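30S ribosomal protein S8 (Aquifex aeolicus, PDB 3RF2) binds 16S rRNA, probably in its central domain, and probably helps coordinate assembly of the platform of the 30S ribosomal subunit. Local coordinates at residues K15-M19 / R20-F24; L98-D102 / P103-K107. One frame throughout, in Å; residues are numbered along the deposited sequence.

Interaction 1: K15-M19 / R20-F24; sequences KNAIM and RRDDF. With SO4 (sulfate ion), chain D.
Arg20 N returns to Asn16 O at 2.9 Å, the last i to i+4 step of helix 6-19 in this stretch, and its approach to Ala17 O is only a weak bond. Beyond it the backbone reverses. Arg21 takes a positive phi of 64°, and its N reaches Ile18 O at 2.8 Å. Asp22 N then binds Ala17 O at 3.0 Å with an N-H...O angle of 170°. These two bonds back into the last turn, together with the positive phi between them, define a Schellman motif; it ends the helix and turns the chain toward strand 24-28, an outer strand of the three-stranded antiparallel sheet. Ala17, at the foot of the motif, is buried, with Leu98 of the central strand 93-98 against it.

The Arg20 side chain folds back over the last turn of the helix. It is bent at chi2 and chi3 (41° at the latter), which lays one guanidinium face over Ala17 CA and Asn16 O; Arg20 NH2 stands 3.6 Å from Ala17 CA. The same group grips Asp22 side-on, through a salt bridge in which Arg20 NE lies 2.7 Å and Arg20 NH2 3.0 Å from the single atom Asp22 OD2. NE comes from the syn side, somewhat out of the carboxylate plane, and NH2 nearly in line with the C-O bond. One oxygen thus takes both N-H groups, which probably steadies the guanidinium. An asparagine in place of Asp22 would probably weaken this clasp, leaving the Arg20 guanidinium without its countercharge and freer to swing off Ala17.

Lys15, on another side of the helix, runs away from the turn and makes a weak bond to a sulfate ion, probably from the crystallisation liquor, its NZ 3.2 Å from sulfate O1. Asn112 holds the same sulfate through ND2 and also accepts from Lys15 NZ through OD1.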
loop_
_atom_site.group_PDB
_atom_site.type_symbol
_atom_site.label_atom_id
_atom_site.label_comp_id
_atom_site.label_asym_id
_atom_site.label_seq_id
_atom_site.Cartn_x
_atom_site.Cartn_y
_atom_site.Cartn_z
ATOM N N LYS A 15 2.991 -8.043 1.638
ATOM C CA LYS A 15 2.628 -9.392 2.051
ATOM C C LYS A 15 3.788 -10.112 2.740
ATOM O O LYS A 15 3.592 -10.801 3.738
ATOM C CB LYS A 15 2.107 -10.214 0.861
ATOM C CG LYS A 15 0.634 -9.943 0.522
ATOM C CD LYS A 15 0.273 -10.376 -0.916
ATOM C CE LYS A 15 0.238 -11.903 -1.074
ATOM N NZ LYS A 15 -0.393 -12.340 -2.359
ATOM N N ASN A 16 4.988 -9.976 2.196
ATOM C CA ASN A 16 6.134 -10.675 2.769
ATOM C C ASN A 16 6.491 -10.155 4.151
ATOM O O ASN A 16 6.782 -10.930 5.059
ATOM C CB ASN A 16 7.338 -10.586 1.842
ATOM C CG ASN A 16 7.222 -11.528 0.671
ATOM O OD1 ASN A 16 6.508 -12.532 0.746
ATOM N ND2 ASN A 16 7.922 -11.213 -0.420
ATOM N N ALA A 17 6.457 -8.836 4.296
ATOM C CA ALA A 17 6.742 -8.211 5.572
ATOM C C ALA A 17 5.728 -8.706 6.591
ATOM O O ALA A 17 6.075 -9.038 7.725
ATOM C CB ALA A 17 6.709 -6.696 5.441
ATOM N N ILE A 18 4.473 -8.789 6.179
ATOM C CA ILE A 18 3.446 -9.337 7.055
ATOM C C ILE A 18 3.778 -10.764 7.471
ATOM O O ILE A 18 3.656 -11.132 8.638
ATOM C CB ILE A 18 2.059 -9.304 6.405
ATOM C CG1 ILE A 18 1.532 -7.869 6.354
ATOM C CG2 ILE A 18 1.079 -10.160 7.199
ATOM C CD1 ILE A 18 0.233 -7.729 5.594
ATOM N N MET A 19 4.204 -11.574 6.522
ATOM C CA MET A 19 4.472 -12.959 6.851
ATOM C C MET A 19 5.724 -13.104 7.712
ATOM O O MET A 19 5.890 -14.098 8.410
ATOM C CB MET A 19 4.483 -13.828 5.594
ATOM C CG MET A 19 3.058 -14.007 5.036
ATOM S SD MET A 19 2.899 -15.036 3.574
ATOM C CE MET A 19 4.190 -14.350 2.547
ATOM N N ARG A 20 6.574 -12.084 7.685
ATOM C CA ARG A 20 7.719 -12.002 8.575
ATOM C C ARG A 20 7.340 -11.466 9.963
ATOM O O ARG A 20 8.171 -11.443 10.880
ATOM C CB ARG A 20 8.777 -11.090 7.957
ATOM C CG ARG A 20 10.116 -11.766 7.723
ATOM C CD ARG A 20 10.771 -11.241 6.457
ATOM N NE ARG A 20 10.602 -9.797 6.325
ATOM C CZ ARG A 20 10.468 -9.160 5.163
ATOM N NH1 ARG A 20 10.492 -9.836 4.011
ATOM N NH2 ARG A 20 10.310 -7.841 5.158
ATOM N N ARG A 21 6.090 -11.026 10.110
ATOM C CA ARG A 21 5.618 -10.413 11.354
ATOM C C ARG A 21 6.351 -9.113 11.644
ATOM O O ARG A 21 6.625 -8.782 12.795
ATOM C CB ARG A 21 5.743 -11.380 12.538
ATOM C CG ARG A 21 4.734 -12.520 12.494
ATOM C CD ARG A 21 4.865 -13.469 13.679
ATOM N NE ARG A 21 3.976 -14.621 13.524
ATOM C CZ ARG A 21 4.252 -15.692 12.780
ATOM N NH1 ARG A 21 5.403 -15.767 12.122
ATOM N NH2 ARG A 21 3.379 -16.688 12.691
ATOM N N ASP A 22 6.672 -8.375 10.590
ATOM C CA ASP A 22 7.364 -7.103 10.741
ATOM C C ASP A 22 6.424 -5.941 11.089
ATOM O O ASP A 22 5.247 -5.927 10.731
ATOM C CB ASP A 22 8.142 -6.771 9.466
ATOM C CG ASP A 22 9.347 -7.685 9.252
ATOM O OD1 ASP A 22 9.933 -8.174 10.245
ATOM O OD2 ASP A 22 9.715 -7.902 8.080
ATOM N N ASP A 23 6.981 -4.954 11.768
ATOM C CA ASP A 23 6.257 -3.759 12.168
ATOM C C ASP A 23 6.076 -2.796 11.009
ATOM O O ASP A 23 5.091 -2.059 10.941
ATOM C CB ASP A 23 7.024 -3.062 13.301
ATOM C CG ASP A 23 6.988 -3.857 14.605
ATOM O OD1 ASP A 23 6.094 -4.726 14.772
ATOM O OD2 ASP A 23 7.848 -3.599 15.470
ATOM N N PHE A 24 7.033 -2.790 10.091
ATOM C CA PHE A 24 6.979 -1.861 8.972
ATOM C C PHE A 24 7.795 -2.319 7.771
ATOM O O PHE A 24 8.434 -3.365 7.797
ATOM C CB PHE A 24 7.456 -0.478 9.413
ATOM C CG PHE A 24 8.923 -0.418 9.721
ATOM C CD1 PHE A 24 9.853 -0.310 8.703
ATOM C CD2 PHE A 24 9.374 -0.475 11.027
ATOM C CE1 PHE A 24 11.200 -0.259 8.982
ATOM C CE2 PHE A 24 10.720 -0.422 11.312
ATOM C CZ PHE A 24 11.634 -0.314 10.287
HETATM S S SO4 D . -1.525 -16.098 -2.506
HETATM O O1 SO4 D . -2.304 -14.910 -2.843
HETATM O O2 SO4 D . -0.641 -16.430 -3.620
HETATM O O3 SO4 D . -2.441 -17.200 -2.218
HETATM O O4 SO4 D . -0.681 -15.811 -1.353
#

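Interaction 2: L98-D102 / P103-K107; sequences LKYLD and PKKRK
Tyr100 and Lys105 lie against each other on the loop that leaves strand 93-98, at the base of a type I beta turn running from Asp102 to Lys105. The turn is closed by Lys105 N, which binds Asp102 O at 2.9 Å. Lys105 crosses the tyrosine with its aliphatic chain over one ring face: CB sits 3.8 Å from the centroid of the Tyr100 ring and 15° off its normal, a CH-pi contact, while CG continues to 3.6 Å from Tyr100 CD2. The polar ends of both side chains are engaged outside the turn, the hydroxyl with Asp22 O, the ammonium group with Arg21 O and Asp23 OD1.

Past the turn, the carboxylate of Asp102 receives two successive backbone amides. Its CG stands between the backbone N and the carbonyl carbon (chi1 60°), which brings the group back over the chain that follows. Asp102 OD2 uses its syn lone pair for Arg106 N at 3.0 Å, and Asp102 OD1 receives Lys107 N at 2.8 Å, also from the syn side but well out of the carboxylate plane. With an oxygen committed to each amide, the group's rotation is probably fixed. Lys107 O, near the edge of the tyrosine ring, takes Leu101 N at 2.7 Å.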
loop_
_atom_site.group_PDB
_atom_site.type_symbol
_atom_site.label_atom_id
_atom_site.label_comp_id
_atom_site.label_asym_id
_atom_site.label_seq_id
_atom_site.Cartn_x
_atom_site.Cartn_y
_atom_site.Cartn_z
ATOM N N LEU A 98 2.552 -1.492 9.531
ATOM C CA LEU A 98 1.605 -2.594 9.359
ATOM C C LEU A 98 0.714 -2.754 10.569
ATOM O O LEU A 98 1.104 -2.435 11.690
ATOM C CB LEU A 98 2.334 -3.900 9.082
ATOM C CG LEU A 98 3.227 -3.913 7.848
ATOM C CD1 LEU A 98 4.169 -5.097 7.885
ATOM C CD2 LEU A 98 2.378 -3.927 6.570
ATOM N N LYS A 99 -0.492 -3.253 10.331
ATOM C CA LYS A 99 -1.473 -3.428 11.394
ATOM C C LYS A 99 -1.720 -4.899 11.628
ATOM O O LYS A 99 -2.155 -5.594 10.712
ATOM C CB LYS A 99 -2.813 -2.802 11.018
ATOM C CG LYS A 99 -3.865 -2.946 12.131
ATOM C CD LYS A 99 -5.225 -2.386 11.723
ATOM C CE LYS A 99 -5.244 -0.849 11.777
ATOM N NZ LYS A 99 -4.909 -0.329 13.136
ATOM N N TYR A 100 -1.451 -5.354 12.852
ATOM C CA TYR A 100 -1.905 -6.658 13.332
ATOM C C TYR A 100 -2.943 -6.470 14.434
ATOM O O TYR A 100 -2.949 -5.446 15.107
ATOM C CB TYR A 100 -0.739 -7.464 13.880
ATOM C CG TYR A 100 0.410 -7.559 12.917
ATOM C CD1 TYR A 100 0.539 -8.664 12.077
ATOM C CD2 TYR A 100 1.359 -6.540 12.838
ATOM C CE1 TYR A 100 1.577 -8.760 11.187
ATOM C CE2 TYR A 100 2.408 -6.619 11.933
ATOM C CZ TYR A 100 2.509 -7.738 11.122
ATOM O OH TYR A 100 3.541 -7.835 10.247
ATOM N N LEU A 101 -3.810 -7.461 14.619
ATOM C CA LEU A 101 -4.840 -7.384 15.644
ATOM C C LEU A 101 -4.345 -7.744 17.040
ATOM O O LEU A 101 -4.785 -7.153 18.027
ATOM C CB LEU A 101 -6.048 -8.243 15.266
ATOM C CG LEU A 101 -6.931 -7.473 14.278
ATOM C CD1 LEU A 101 -6.590 -7.780 12.809
ATOM C CD2 LEU A 101 -8.398 -7.712 14.560
ATOM N N ASP A 102 -3.424 -8.698 17.120
ATOM C CA ASP A 102 -2.983 -9.210 18.414
ATOM C C ASP A 102 -1.568 -8.739 18.718
ATOM O O ASP A 102 -0.802 -8.492 17.795
ATOM C CB ASP A 102 -2.993 -10.728 18.392
ATOM C CG ASP A 102 -2.076 -11.286 17.329
ATOM O OD1 ASP A 102 -2.156 -10.809 16.178
ATOM O OD2 ASP A 102 -1.261 -12.181 17.639
ATOM N N PRO A 103 -1.213 -8.641 20.017
ATOM C CA PRO A 103 0.131 -8.236 20.442
ATOM C C PRO A 103 1.248 -9.061 19.795
ATOM O O PRO A 103 2.284 -8.496 19.475
ATOM C CB PRO A 103 0.104 -8.470 21.952
ATOM C CG PRO A 103 -1.339 -8.273 22.324
ATOM C CD PRO A 103 -2.103 -8.873 21.166
ATOM N N LYS A 104 1.042 -10.358 19.598
ATOM C CA LYS A 104 2.087 -11.204 19.020
ATOM C C LYS A 104 2.159 -11.119 17.490
ATOM O O LYS A 104 3.003 -11.755 16.869
ATOM C CB LYS A 104 1.912 -12.662 19.469
ATOM C CG LYS A 104 2.270 -12.919 20.935
ATOM C CD LYS A 104 1.699 -14.255 21.421
ATOM C CE LYS A 104 2.791 -15.213 21.900
ATOM N NZ LYS A 104 2.246 -16.536 22.344
ATOM N N LYS A 105 1.269 -10.353 16.878
ATOM C CA LYS A 105 1.343 -10.138 15.432
ATOM C C LYS A 105 1.101 -11.405 14.606
ATOM O O LYS A 105 1.620 -11.532 13.500
ATOM C CB LYS A 105 2.696 -9.514 15.044
ATOM C CG LYS A 105 2.945 -8.151 15.686
ATOM C CD LYS A 105 4.243 -7.515 15.185
ATOM C CE LYS A 105 5.469 -8.287 15.653
ATOM N NZ LYS A 105 6.744 -7.599 15.285
ATOM N N ARG A 106 0.315 -12.331 15.143
ATOM C CA ARG A 106 -0.027 -13.549 14.418
ATOM C C ARG A 106 -1.283 -13.371 13.552
ATOM O O ARG A 106 -1.544 -14.163 12.644
ATOM C CB ARG A 106 -0.205 -14.715 15.389
ATOM C CG ARG A 106 1.092 -15.135 16.085
ATOM C CD ARG A 106 0.842 -16.168 17.185
ATOM N NE ARG A 106 2.086 -16.631 17.805
ATOM C CZ ARG A 106 2.157 -17.226 18.992
ATOM N NH1 ARG A 106 1.055 -17.427 19.705
ATOM N NH2 ARG A 106 3.334 -17.614 19.472
ATOM N N LYS A 107 -2.049 -12.323 13.832
ATOM C CA LYS A 107 -3.255 -12.017 13.075
ATOM C C LYS A 107 -3.125 -10.656 12.355
ATOM O O LYS A 107 -3.319 -9.592 12.961
ATOM C CB LYS A 107 -4.485 -12.027 14.004
ATOM C CG LYS A 107 -4.801 -13.406 14.633
ATOM C CD LYS A 107 -5.793 -13.337 15.824
ATOM C CE LYS A 107 -7.106 -12.642 15.438
ATOM N NZ LYS A 107 -8.154 -12.653 16.504
#

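Overall arrangement
From the N terminus, interaction 1 comes first, where helix 6-19 ends and the chain turns into strand 24-28; interaction 2 follows strand 93-98, in the loop leading toward strand 113-115. Each closes a short local reversal, and the two run in series, neither enclosing nor crossing the other. Between them in sequence lies the segment 59-93, not found in other S8 sequences. In space their centres are only about 10 Å apart. Asp23 O lies 3.0 Å from Leu98 N, a probable hydrogen bond between the two backbones, and the polar ends of Tyr100 and Lys105 reach across to the same turn. The helix exit is thereby tied to the sheet's central strand and its following loop.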